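HRDC domain-containing protein (PDB 3CYM) is of unknown function but probably binds nucleic acid and may trim it from the 3' end, as ribonuclease D-like exonucleases do. Local coordinates at residues P272-A275 / A276-R279; L258-D261 / S262-I265. One frame throughout, in Å; residues are numbered along the deposited sequence.

Interaction 1 (P272-A275 / A276-R279)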
ATOM      1  N   PRO A 272     -24.301  23.876 -11.342  1.00 27.02           N
ATOM      2  CA  PRO A 272     -24.714  25.216 -10.921  1.00 23.49           C
ATOM      3  C   PRO A 272     -23.990  26.325 -11.706  1.00 23.72           C
ATOM      4  O   PRO A 272     -22.765  26.330 -11.793  1.00 22.15           O
ATOM      5  CB  PRO A 272     -24.328  25.248  -9.437  1.00 24.82           C
ATOM      6  CG  PRO A 272     -23.231  24.237  -9.303  1.00 24.92           C
ATOM      7  CD  PRO A 272     -23.607  23.150 -10.259  1.00 25.22           C
ATOM      8  N   HIS A 273     -24.754  27.237 -12.293  1.00 26.82           N
ATOM      9  CA  HIS A 273     -24.197  28.279 -13.157  1.00 33.40           C
ATOM     10  C   HIS A 273     -23.976  29.583 -12.398  1.00 35.37           C
ATOM     11  O   HIS A 273     -23.264  30.476 -12.874  1.00 36.54           O
ATOM     12  CB  HIS A 273     -25.114  28.533 -14.360  1.00 33.32           C
ATOM     13  CG  HIS A 273     -25.323  27.329 -15.221  1.00 47.59           C
ATOM     14  ND1 HIS A 273     -26.460  26.550 -15.148  1.00 56.30           N
ATOM     15  CD2 HIS A 273     -24.536  26.761 -16.166  1.00 53.64           C
ATOM     16  CE1 HIS A 273     -26.366  25.558 -16.017  1.00 58.85           C
ATOM     17  NE2 HIS A 273     -25.207  25.661 -16.645  1.00 58.10           N
ATOM     18  N   ASN A 274     -24.601  29.693 -11.229  1.00 32.17           N
ATOM     19  CA  ASN A 274     -24.459  30.873 -10.391  1.00 30.41           C
ATOM     20  C   ASN A 274     -24.381  30.546  -8.901  1.00 29.96           C
ATOM     21  O   ASN A 274     -24.403  29.379  -8.518  1.00 28.31           O
ATOM     22  CB  ASN A 274     -25.574  31.884 -10.690  1.00 27.62           C
ATOM     23  CG  ASN A 274     -26.961  31.308 -10.528  1.00 32.14           C
ATOM     24  OD1 ASN A 274     -27.360  30.886  -9.444  1.00 41.82           O
ATOM     25  ND2 ASN A 274     -27.724  31.324 -11.610  1.00 38.66           N
ATOM     26  N   ALA A 275     -24.301  31.590  -8.074  1.00 30.45           N
ATOM     27  CA  ALA A 275     -24.203  31.457  -6.618  1.00 23.95           C
ATOM     28  C   ALA A 275     -25.463  30.897  -5.954  1.00 19.90           C
ATOM     29  O   ALA A 275     -25.357  30.074  -5.050  1.00 21.97           O
ATOM     30  CB  ALA A 275     -23.815  32.787  -5.995  1.00 26.39           C
ATOM     31  N   ALA A 276     -26.643  31.340  -6.398  1.00 15.94           N
ATOM     32  CA  ALA A 276     -27.914  30.833  -5.871  1.00 15.86           C
ATOM     33  C   ALA A 276     -28.087  29.362  -6.212  1.00 12.80           C
ATOM     34  O   ALA A 276     -28.561  28.579  -5.386  1.00 14.34           O
ATOM     35  CB  ALA A 276     -29.086  31.642  -6.396  1.00 13.25           C
ATOM     36  N   GLN A 277     -27.671  28.987  -7.419  1.00 16.36           N
ATOM     37  CA  GLN A 277     -27.754  27.599  -7.878  1.00 16.86           C
ATOM     38  C   GLN A 277     -26.776  26.706  -7.128  1.00 18.34           C
ATOM     39  O   GLN A 277     -27.025  25.515  -6.951  1.00 19.33           O
ATOM     40  CB  GLN A 277     -27.500  27.506  -9.379  1.00 17.77           C
ATOM     41  CG  GLN A 277     -28.705  27.867 -10.224  1.00 25.94           C
ATOM     42  CD  GLN A 277     -28.561  27.448 -11.674  1.00 32.06           C
ATOM     43  OE1 GLN A 277     -27.463  27.437 -12.228  1.00 36.59           O
ATOM     44  NE2 GLN A 277     -29.681  27.102 -12.300  1.00 28.90           N
ATOM     45  N   PHE A 278     -25.662  27.292  -6.698  1.00 17.48           N
ATOM     46  CA  PHE A 278     -24.670  26.587  -5.893  1.00 15.08           C
ATOM     47  C   PHE A 278     -25.183  26.336  -4.479  1.00 17.95           C
ATOM     48  O   PHE A 278     -24.990  25.245  -3.932  1.00 20.29           O
ATOM     49  CB  PHE A 278     -23.368  27.390  -5.867  1.00 19.11           C
ATOM     50  CG  PHE A 278     -22.237  26.714  -5.145  1.00 14.84           C
ATOM     51  CD1 PHE A 278     -21.433  25.785  -5.798  1.00 16.53           C
ATOM     52  CD2 PHE A 278     -21.943  27.040  -3.825  1.00 15.25           C
ATOM     53  CE1 PHE A 278     -20.378  25.165  -5.130  1.00 14.93           C
ATOM     54  CE2 PHE A 278     -20.895  26.429  -3.157  1.00 12.16           C
ATOM     55  CZ  PHE A 278     -20.106  25.500  -3.810  1.00  8.75           C
ATOM     56  N   ARG A 279     -25.835  27.343  -3.898  1.00 15.41           N
ATOM     57  CA  ARG A 279     -26.353  27.254  -2.526  1.00 17.45           C
ATOM     58  C   ARG A 279     -27.482  26.238  -2.351  1.00 19.83           C
ATOM     59  O   ARG A 279     -27.693  25.732  -1.240  1.00 26.44           O
ATOM     60  CB  ARG A 279     -26.783  28.626  -2.007  1.00 12.35           C
ATOM     61  CG  ARG A 279     -25.619  29.531  -1.663  1.00 14.76           C
ATOM     62  CD  ARG A 279     -26.093  30.758  -0.884  1.00 23.81           C
ATOM     63  NE  ARG A 279     -26.984  31.603  -1.681  1.00 19.54           N
ATOM     64  CZ  ARG A 279     -26.577  32.595  -2.464  1.00 21.86           C
ATOM     65  NH1 ARG A 279     -25.284  32.880  -2.563  1.00 26.22           N
ATOM     66  NH2 ARG A 279     -27.463  33.303  -3.151  1.00 27.22           N
TER
HETATM   67  O   HOH W   1     -29.448  25.929 -14.905  1.00 39.97           O
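P272 and F278 form the buried, apolar side of this helix start. The proline ring lies at the edge of the phenyl ring, with P272 CG 4.2 Å from F278 CD1. The packing is closer at the backbone where Q277 joins F278: P272 CB is 3.7 Å from F278 N. The solvent side is polar. N274 is the N-cap of helix 275-279: its OD1 accepts from Q277 N at 2.8 Å. CG of N274 stands between its own backbone N and carbonyl carbon (chi1 56°), which turns the amide back over the first turn. Q277 answers from the helix. Its chain runs extended beyond CG, and OE1 takes the N-H of H273 at 2.7 Å, nearly straight and in the carbonyl plane. A weak bond from H273 ND1 reaches the same OE1, 3.2 Å away, at the edge of the imidazole ring. One water joins H273 ND1 to Q277 NE2. R279 bends at chi3, and A275 O lies at one face of its guanidinium, toward the rim. That oxygen also accepts from R279 N at 3.0 Å. H273, at the exposed end, touches L323 of helix 312-323. On the buried side, F278 packs against P312, K316 and I319 of the same helix.

Interaction 2 (L258-D261 / S262-I265)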
ATOM      1  N   LEU A 258     -11.891  17.456   2.801  1.00 25.04           N
ATOM      2  CA  LEU A 258     -12.112  18.797   2.263  1.00 23.16           C
ATOM      3  C   LEU A 258     -13.378  18.880   1.424  1.00 22.19           C
ATOM      4  O   LEU A 258     -14.085  19.885   1.438  1.00 21.66           O
ATOM      5  CB  LEU A 258     -10.912  19.231   1.425  1.00 20.53           C
ATOM      6  CG  LEU A 258      -9.616  19.456   2.196  1.00 23.39           C
ATOM      7  CD1 LEU A 258      -8.618  20.159   1.293  1.00 18.96           C
ATOM      8  CD2 LEU A 258      -9.860  20.267   3.486  1.00 20.14           C
ATOM      9  N   LEU A 259     -13.645  17.812   0.682  1.00 22.82           N
ATOM     10  CA  LEU A 259     -14.780  17.743  -0.219  1.00 18.53           C
ATOM     11  C   LEU A 259     -15.057  16.267  -0.502  1.00 21.52           C
ATOM     12  O   LEU A 259     -14.150  15.508  -0.875  1.00 23.17           O
ATOM     13  CB  LEU A 259     -14.488  18.533  -1.510  1.00 12.80           C
ATOM     14  CG  LEU A 259     -15.567  18.678  -2.586  1.00 11.67           C
ATOM     15  CD1 LEU A 259     -16.721  19.559  -2.125  1.00  5.16           C
ATOM     16  CD2 LEU A 259     -14.948  19.231  -3.855  1.00 13.04           C
ATOM     17  N   SER A 260     -16.306  15.864  -0.299  1.00 20.00           N
ATOM     18  CA  SER A 260     -16.736  14.499  -0.544  1.00 20.79           C
ATOM     19  C   SER A 260     -16.858  14.199  -2.037  1.00 20.40           C
ATOM     20  O   SER A 260     -17.013  15.111  -2.854  1.00 14.90           O
ATOM     21  CB  SER A 260     -18.087  14.265   0.119  1.00 26.86           C
ATOM     22  OG  SER A 260     -19.094  15.000  -0.552  1.00 25.20           O
ATOM     23  N   ASP A 261     -16.811  12.912  -2.374  1.00 20.98           N
ATOM     24  CA  ASP A 261     -17.060  12.436  -3.733  1.00 20.43           C
ATOM     25  C   ASP A 261     -18.524  12.608  -4.139  1.00 16.19           C
ATOM     26  O   ASP A 261     -18.805  12.911  -5.293  1.00 20.44           O
ATOM     27  CB  ASP A 261     -16.651  10.970  -3.869  1.00 21.10           C
ATOM     28  CG  ASP A 261     -15.143  10.778  -3.925  1.00 29.44           C
ATOM     29  OD1 ASP A 261     -14.395  11.766  -3.767  1.00 35.65           O
ATOM     30  OD2 ASP A 261     -14.698   9.628  -4.136  1.00 34.75           O
ATOM     31  N   SER A 262     -19.441  12.422  -3.188  1.00 18.06           N
ATOM     32  CA  SER A 262     -20.873  12.675  -3.401  1.00 21.58           C
ATOM     33  C   SER A 262     -21.138  14.094  -3.863  1.00 22.03           C
ATOM     34  O   SER A 262     -21.911  14.282  -4.793  1.00 24.37           O
ATOM     35  CB  SER A 262     -21.686  12.428  -2.126  1.00 27.87           C
ATOM     36  OG  SER A 262     -21.417  11.155  -1.578  1.00 35.80           O
ATOM     37  N   SER A 263     -20.506  15.075  -3.205  1.00 20.71           N
ATOM     38  CA  SER A 263     -20.628  16.497  -3.574  1.00 24.75           C
ATOM     39  C   SER A 263     -20.139  16.759  -4.982  1.00 20.41           C
ATOM     40  O   SER A 263     -20.834  17.416  -5.744  1.00 22.59           O
ATOM     41  CB  SER A 263     -19.860  17.417  -2.621  1.00 20.13           C
ATOM     42  OG  SER A 263     -20.452  17.426  -1.334  1.00 27.51           O
ATOM     43  N   ILE A 264     -18.946  16.244  -5.296  1.00 21.54           N
ATOM     44  CA  ILE A 264     -18.345  16.312  -6.636  1.00 20.66           C
ATOM     45  C   ILE A 264     -19.287  15.778  -7.728  1.00 21.94           C
ATOM     46  O   ILE A 264     -19.582  16.488  -8.692  1.00 21.73           O
ATOM     47  CB  ILE A 264     -16.968  15.572  -6.695  1.00 19.71           C
ATOM     48  CG1 ILE A 264     -15.921  16.310  -5.860  1.00 23.13           C
ATOM     49  CG2 ILE A 264     -16.466  15.432  -8.134  1.00 16.99           C
ATOM     50  CD1 ILE A 264     -14.633  15.549  -5.662  1.00 24.29           C
ATOM     51  N   ILE A 265     -19.770  14.545  -7.554  1.00 23.51           N
ATOM     52  CA  ILE A 265     -20.721  13.927  -8.491  1.00 24.08           C
ATOM     53  C   ILE A 265     -22.031  14.726  -8.565  1.00 19.70           C
ATOM     54  O   ILE A 265     -22.550  14.976  -9.651  1.00 26.09           O
ATOM     55  CB  ILE A 265     -20.975  12.424  -8.138  1.00 26.82           C
ATOM     56  CG1 ILE A 265     -19.671  11.606  -8.222  1.00 28.05           C
ATOM     57  CG2 ILE A 265     -22.063  11.800  -9.016  1.00 27.40           C
ATOM     58  CD1 ILE A 265     -19.010  11.581  -9.586  1.00 26.25           C
TER
HETATM   59  O   HOH W   2     -18.454  17.681   0.477  1.00 14.02           O
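S260 and S263 meet at the start of helix 261-270. S260 is the N-cap: its OG accepts from S263 N at 3.0 Å. A chi1 of 69° tucks the S260 hydroxyl in beside both its backbone neighbours, N and C, where it meets the S263 N-H. The two serine hydroxyls also lie close, with S260 OG 2.9 Å from S263 OG. Beside this polar pair is a small apolar one. L259 crosses I264 at a slant, and L259 CD2 touches I264 CG1 at 3.7 Å. The other leucine methyl, CD1, rests on S263 CB, 3.8 Å away. The leucine therefore spans two residues of the first turn. Backbone bonds continue the helix. I265 N gives a nearly straight bond to D261 O at 3.0 Å, while the bond from I264 N to S260 O is weak.

The next shell holds these groups in place. A water takes the N-H of S260 and is also hydrogen-bonded to S263 OG, with 2.7 Å between the water oxygen and S263 OG. It ties the residue before the helix to its first turn. S263 OG is also hydrogen-bonded to S283 OG. The CB of D261 points away from the turn, and its carboxylate is held by outside partners. OD1 forms a salt bridge with R244, and OD2 accepts from S222 N. R244 also donates to L259 O, so one arginine grips the chain on both sides of the cap residue.

Helix 231-250 lies against this helix start. It supplies R244, and its V237 and L240 pack on I264. L259 touches I284 in a loop.

Both interactions are starts of consecutive helices within the HRDC domain. Interaction 2 comes first along the chain and opens helix 261-270. Interaction 1 follows in the loop after that helix and opens helix 275-279. Their centres are about 16 Å apart, and their nearest atoms are about 7 Å apart without touching. Each start uses a side-chain N-cap, but they pack on different helices: 231-250 for interaction 2 and 312-323 for interaction 1. The loop residue I284 touches a side chain from each. Together they mark the beginnings of two consecutive short helices of this helical domain, away from the sodium site of the probable exonuclease domain.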